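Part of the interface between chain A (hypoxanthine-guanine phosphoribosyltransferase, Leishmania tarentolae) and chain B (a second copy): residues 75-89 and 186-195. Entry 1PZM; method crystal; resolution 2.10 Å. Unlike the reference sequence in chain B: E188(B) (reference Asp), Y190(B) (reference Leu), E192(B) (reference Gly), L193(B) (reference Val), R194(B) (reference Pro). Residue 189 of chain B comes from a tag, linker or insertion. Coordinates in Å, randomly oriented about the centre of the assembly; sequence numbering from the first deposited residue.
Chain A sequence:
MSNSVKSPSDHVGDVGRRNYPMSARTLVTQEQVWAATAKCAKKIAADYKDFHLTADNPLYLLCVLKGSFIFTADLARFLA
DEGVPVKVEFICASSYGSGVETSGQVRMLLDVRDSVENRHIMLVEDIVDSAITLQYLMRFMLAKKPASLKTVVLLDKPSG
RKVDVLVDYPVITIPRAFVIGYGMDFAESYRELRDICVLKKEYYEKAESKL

Chain A 75-89: LARFLADEGVPVKVE
Chain B (186-195) FAESYRELRD

The chain A stretch is a helix through D81(A), a loop turning at G83(A) (phi/psi 67/22), and an extended strand from V86(A) to E89(A). Chain B crosses it without regular secondary structure, its start near the strand and its end near the helix: CA atoms of S189(B) and K87(A) lie 5.7 Å apart, those of E192(B) and A76(A) 5.1 Å.

A type I' turn spans F186(B) to S189(B), with S189(B) N bonded to F186(B) O (2.9 Å). E188(B) (m, m) packs its CB 3.8 Å from CD of K87(A), whose side chain (m, t, t, t) is extended. OE1 of E188(B) accepts a hydrogen bond from R191(B) NH2 at 3.1 Å, part of a salt bridge within chain B. Water 6 accepts a hydrogen bond from V88(A) N (2.8 Å) and lies 2.9 Å from E188(B) O. At S189(B), an inserted residue with chi1 m, OG lies 2.7 Å from water 5, which donates to V86(A) O (3.2 Å).

Y190(B) (phi/psi 72/9) directs its CA-to-CB bond away and opens a type I turn to L193(B). R191(B) (m, t, t) brings CD within 4.4 Å of V88(A) CB. E192(B) (p, m) is the most heavily covered residue: its CB sits 4.0 Å from A76(A) CB, its CG 3.8 Å from A80(A) CB, and its OE2 accepts V86(A) N at 3.1 Å (165°). A carboxylate thus satisfies the first strand amide. Water 2 donates to both OE2 of E192(B) (2.6 Å) and V84(A) O (2.9 Å).

R194(B) (m, t, t, chi4 -80°) reaches D81(A) (m) in a two-pronged salt bridge, NE to OD1 at 2.7 Å and NH2 to OD2 at 2.8 Å. R77(A) CB covers one guanidinium face, 3.8 Å from R194(B) CZ, while F78(A) CD2 lies at the edge, 3.5 Å from R194(B) NH2. Water 1 links R77(A) NH1 (2.9 Å) to R194(B) O (2.8 Å).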

# COMPACT_ATOMS: atom_id res chain seq x y z
N LEU A 75 1.09 -5.19 -7.83
CA LEU A 75 1.90 -6.38 -8.13
C LEU A 75 1.38 -7.59 -7.36
O LEU A 75 1.33 -8.67 -7.92
CB LEU A 75 3.37 -6.17 -7.81
CG LEU A 75 4.32 -7.36 -7.89
CD1 LEU A 75 4.54 -7.98 -9.35
CD2 LEU A 75 5.74 -6.98 -7.23
N ALA A 76 1.05 -7.40 -6.06
CA ALA A 76 0.44 -8.51 -5.29
C ALA A 76 -0.75 -9.15 -6.02
O ALA A 76 -0.83 -10.37 -6.10
CB ALA A 76 0.01 -8.11 -3.83
N ARG A 77 -1.65 -8.33 -6.54
CA ARG A 77 -2.82 -8.83 -7.27
C ARG A 77 -2.53 -9.48 -8.65
O ARG A 77 -3.12 -10.48 -8.99
CB ARG A 77 -3.89 -7.74 -7.37
CG ARG A 77 -4.51 -7.39 -6.00
CD ARG A 77 -5.40 -6.19 -6.05
NE ARG A 77 -4.68 -4.91 -6.08
CZ ARG A 77 -5.37 -3.76 -5.94
NH1 ARG A 77 -6.74 -3.80 -5.73
NH2 ARG A 77 -4.74 -2.60 -5.98
N PHE A 78 -1.60 -8.95 -9.41
CA PHE A 78 -1.10 -9.65 -10.59
C PHE A 78 -0.45 -11.02 -10.29
O PHE A 78 -0.61 -11.99 -11.06
CB PHE A 78 -0.12 -8.74 -11.40
CG PHE A 78 -0.83 -7.59 -12.07
CD1 PHE A 78 -0.49 -6.27 -11.75
CD2 PHE A 78 -1.89 -7.84 -12.95
CE1 PHE A 78 -1.20 -5.20 -12.34
CE2 PHE A 78 -2.63 -6.80 -13.53
CZ PHE A 78 -2.27 -5.45 -13.22
N LEU A 79 0.28 -11.10 -9.19
CA LEU A 79 0.83 -12.39 -8.74
C LEU A 79 -0.30 -13.38 -8.33
O LEU A 79 -0.25 -14.59 -8.68
CB LEU A 79 1.84 -12.14 -7.61
CG LEU A 79 3.22 -11.61 -8.00
CD1 LEU A 79 4.05 -11.21 -6.71
CD2 LEU A 79 4.02 -12.56 -8.90
N ALA A 80 -1.35 -12.87 -7.69
CA ALA A 80 -2.54 -13.68 -7.45
C ALA A 80 -3.10 -14.22 -8.77
O ALA A 80 -3.46 -15.41 -8.83
CB ALA A 80 -3.62 -12.87 -6.75
N ASP A 81 -3.19 -13.38 -9.80
CA ASP A 81 -3.65 -13.86 -11.14
C ASP A 81 -2.80 -15.03 -11.69
O ASP A 81 -3.30 -15.90 -12.46
CB ASP A 81 -3.57 -12.75 -12.20
CG ASP A 81 -4.47 -11.58 -11.90
OD1 ASP A 81 -5.38 -11.64 -11.03
OD2 ASP A 81 -4.33 -10.52 -12.52
N GLU A 82 -1.52 -15.05 -11.29
CA GLU A 82 -0.61 -16.09 -11.75
C GLU A 82 -0.52 -17.27 -10.77
O GLU A 82 0.27 -18.17 -10.96
CB GLU A 82 0.78 -15.50 -12.05
CG GLU A 82 0.87 -14.41 -13.14
CD GLU A 82 0.15 -14.73 -14.48
OE1 GLU A 82 0.19 -15.88 -14.99
OE2 GLU A 82 -0.50 -13.82 -15.01
N GLY A 83 -1.35 -17.27 -9.72
CA GLY A 83 -1.32 -18.32 -8.70
C GLY A 83 -0.07 -18.39 -7.83
O GLY A 83 0.25 -19.44 -7.29
N VAL A 84 0.68 -17.29 -7.71
CA VAL A 84 1.83 -17.28 -6.83
C VAL A 84 1.36 -16.90 -5.43
O VAL A 84 0.86 -15.78 -5.25
CB VAL A 84 2.83 -16.23 -7.27
CG1 VAL A 84 3.98 -16.22 -6.27
CG2 VAL A 84 3.32 -16.52 -8.69
N PRO A 85 1.54 -17.77 -4.42
CA PRO A 85 1.04 -17.46 -3.09
C PRO A 85 1.95 -16.39 -2.50
O PRO A 85 3.17 -16.53 -2.65
CB PRO A 85 1.15 -18.77 -2.32
CG PRO A 85 2.25 -19.58 -3.07
CD PRO A 85 2.26 -19.07 -4.49
N VAL A 86 1.38 -15.36 -1.87
CA VAL A 86 2.24 -14.35 -1.27
C VAL A 86 1.95 -13.99 0.17
O VAL A 86 0.81 -14.17 0.63
CB VAL A 86 2.38 -13.05 -2.08
CG1 VAL A 86 2.42 -13.27 -3.64
CG2 VAL A 86 1.50 -11.94 -1.63
N LYS A 87 2.99 -13.50 0.85
CA LYS A 87 2.84 -12.78 2.15
C LYS A 87 3.54 -11.43 1.99
O LYS A 87 4.41 -11.26 1.11
CB LYS A 87 3.41 -13.59 3.31
CG LYS A 87 2.61 -14.83 3.64
CD LYS A 87 3.21 -15.56 4.86
CE LYS A 87 2.37 -16.80 5.25
NZ LYS A 87 3.03 -17.69 6.30
N VAL A 88 3.16 -10.46 2.81
CA VAL A 88 3.59 -9.09 2.59
C VAL A 88 4.23 -8.58 3.87
O VAL A 88 3.73 -8.85 4.99
CB VAL A 88 2.40 -8.19 2.15
CG1 VAL A 88 2.86 -6.74 1.91
CG2 VAL A 88 1.80 -8.74 0.83
N GLU A 89 5.37 -7.92 3.70
CA GLU A 89 6.08 -7.26 4.81
C GLU A 89 6.33 -5.82 4.38
O GLU A 89 6.42 -5.52 3.18
CB GLU A 89 7.45 -7.91 5.11
CG GLU A 89 7.39 -9.29 5.73
CD GLU A 89 6.65 -9.37 7.08
OE1 GLU A 89 6.53 -8.36 7.84
OE2 GLU A 89 6.14 -10.47 7.38
N PHE B 186 -5.48 -14.49 6.45
CA PHE B 186 -5.56 -15.48 7.52
C PHE B 186 -4.13 -16.01 7.74
O PHE B 186 -3.47 -16.62 6.81
CB PHE B 186 -6.54 -16.62 7.13
CG PHE B 186 -6.54 -17.78 8.10
CD1 PHE B 186 -7.31 -17.75 9.28
CD2 PHE B 186 -5.78 -18.92 7.82
CE1 PHE B 186 -7.31 -18.82 10.16
CE2 PHE B 186 -5.77 -20.01 8.72
CZ PHE B 186 -6.53 -19.96 9.88
N ALA B 187 -3.63 -15.81 8.97
CA ALA B 187 -2.27 -16.28 9.27
C ALA B 187 -1.29 -15.69 8.21
O ALA B 187 -0.42 -16.40 7.66
CB ALA B 187 -2.23 -17.84 9.25
N GLU B 188 -1.50 -14.41 7.90
CA GLU B 188 -0.69 -13.68 6.92
C GLU B 188 -0.87 -14.08 5.44
O GLU B 188 -0.24 -13.45 4.57
CB GLU B 188 0.81 -13.78 7.28
CG GLU B 188 1.16 -13.25 8.64
CD GLU B 188 1.01 -11.74 8.77
OE1 GLU B 188 0.98 -10.98 7.77
OE2 GLU B 188 0.94 -11.28 9.93
N SER B 189 -1.69 -15.09 5.14
CA SER B 189 -1.89 -15.50 3.74
C SER B 189 -3.07 -14.78 3.18
O SER B 189 -3.85 -14.22 3.95
CB SER B 189 -2.12 -16.99 3.60
OG SER B 189 -0.89 -17.68 3.72
N TYR B 190 -3.20 -14.82 1.84
CA TYR B 190 -4.37 -14.35 1.11
C TYR B 190 -4.58 -12.86 1.03
O TYR B 190 -5.60 -12.45 0.52
CB TYR B 190 -5.71 -15.00 1.62
CG TYR B 190 -5.54 -16.45 1.91
CD1 TYR B 190 -5.02 -17.30 0.94
CD2 TYR B 190 -5.84 -16.98 3.17
CE1 TYR B 190 -4.79 -18.66 1.20
CE2 TYR B 190 -5.62 -18.32 3.44
CZ TYR B 190 -5.08 -19.14 2.45
OH TYR B 190 -4.88 -20.46 2.70
N ARG B 191 -3.65 -12.02 1.46
CA ARG B 191 -3.82 -10.54 1.30
C ARG B 191 -3.86 -10.18 -0.19
O ARG B 191 -4.38 -9.12 -0.58
CB ARG B 191 -2.68 -9.75 1.96
CG ARG B 191 -2.43 -10.04 3.48
CD ARG B 191 -1.39 -9.05 4.13
NE ARG B 191 -1.10 -9.35 5.53
CZ ARG B 191 -1.89 -8.96 6.55
NH1 ARG B 191 -3.05 -8.34 6.33
NH2 ARG B 191 -1.54 -9.26 7.81
N GLU B 192 -3.30 -11.05 -1.02
CA GLU B 192 -3.15 -10.76 -2.47
C GLU B 192 -4.43 -11.00 -3.29
O GLU B 192 -4.53 -10.58 -4.45
CB GLU B 192 -1.91 -11.50 -3.06
CG GLU B 192 -2.04 -12.98 -3.30
CD GLU B 192 -1.88 -13.85 -2.06
OE1 GLU B 192 -1.96 -13.38 -0.88
OE2 GLU B 192 -1.69 -15.07 -2.24
N LEU B 193 -5.41 -11.69 -2.71
CA LEU B 193 -6.61 -11.94 -3.51
C LEU B 193 -7.34 -10.66 -3.90
O LEU B 193 -7.44 -9.70 -3.11
CB LEU B 193 -7.58 -12.87 -2.77
CG LEU B 193 -7.00 -14.08 -2.05
CD1 LEU B 193 -8.08 -14.81 -1.18
CD2 LEU B 193 -6.30 -15.02 -3.01
N ARG B 194 -7.90 -10.66 -5.10
CA ARG B 194 -8.58 -9.46 -5.61
C ARG B 194 -9.94 -9.17 -4.98
O ARG B 194 -10.37 -7.99 -4.86
CB ARG B 194 -8.72 -9.55 -7.12
CG ARG B 194 -7.44 -9.33 -7.88
CD ARG B 194 -7.71 -9.49 -9.42
NE ARG B 194 -6.49 -9.29 -10.17
CZ ARG B 194 -5.97 -8.12 -10.48
NH1 ARG B 194 -6.51 -6.95 -10.08
NH2 ARG B 194 -4.83 -8.11 -11.16
N ASP B 195 -10.64 -10.24 -4.62
CA ASP B 195 -11.98 -10.14 -4.05
C ASP B 195 -11.94 -10.34 -2.50
O ASP B 195 -10.99 -10.87 -1.95
CB ASP B 195 -12.87 -11.23 -4.64
CG ASP B 195 -13.01 -11.16 -6.18
OD1 ASP B 195 -13.02 -10.08 -6.83
OD2 ASP B 195 -13.11 -12.22 -6.81
O HOH W 1 -8.71 -5.92 -5.89
O HOH W 2 -1.94 -16.27 -4.56
O HOH W 3 -0.90 -12.42 1.95
O HOH W 4 -1.50 -16.30 0.15
O HOH W 5 0.45 -17.19 1.48
O HOH W 6 1.24 -10.95 4.80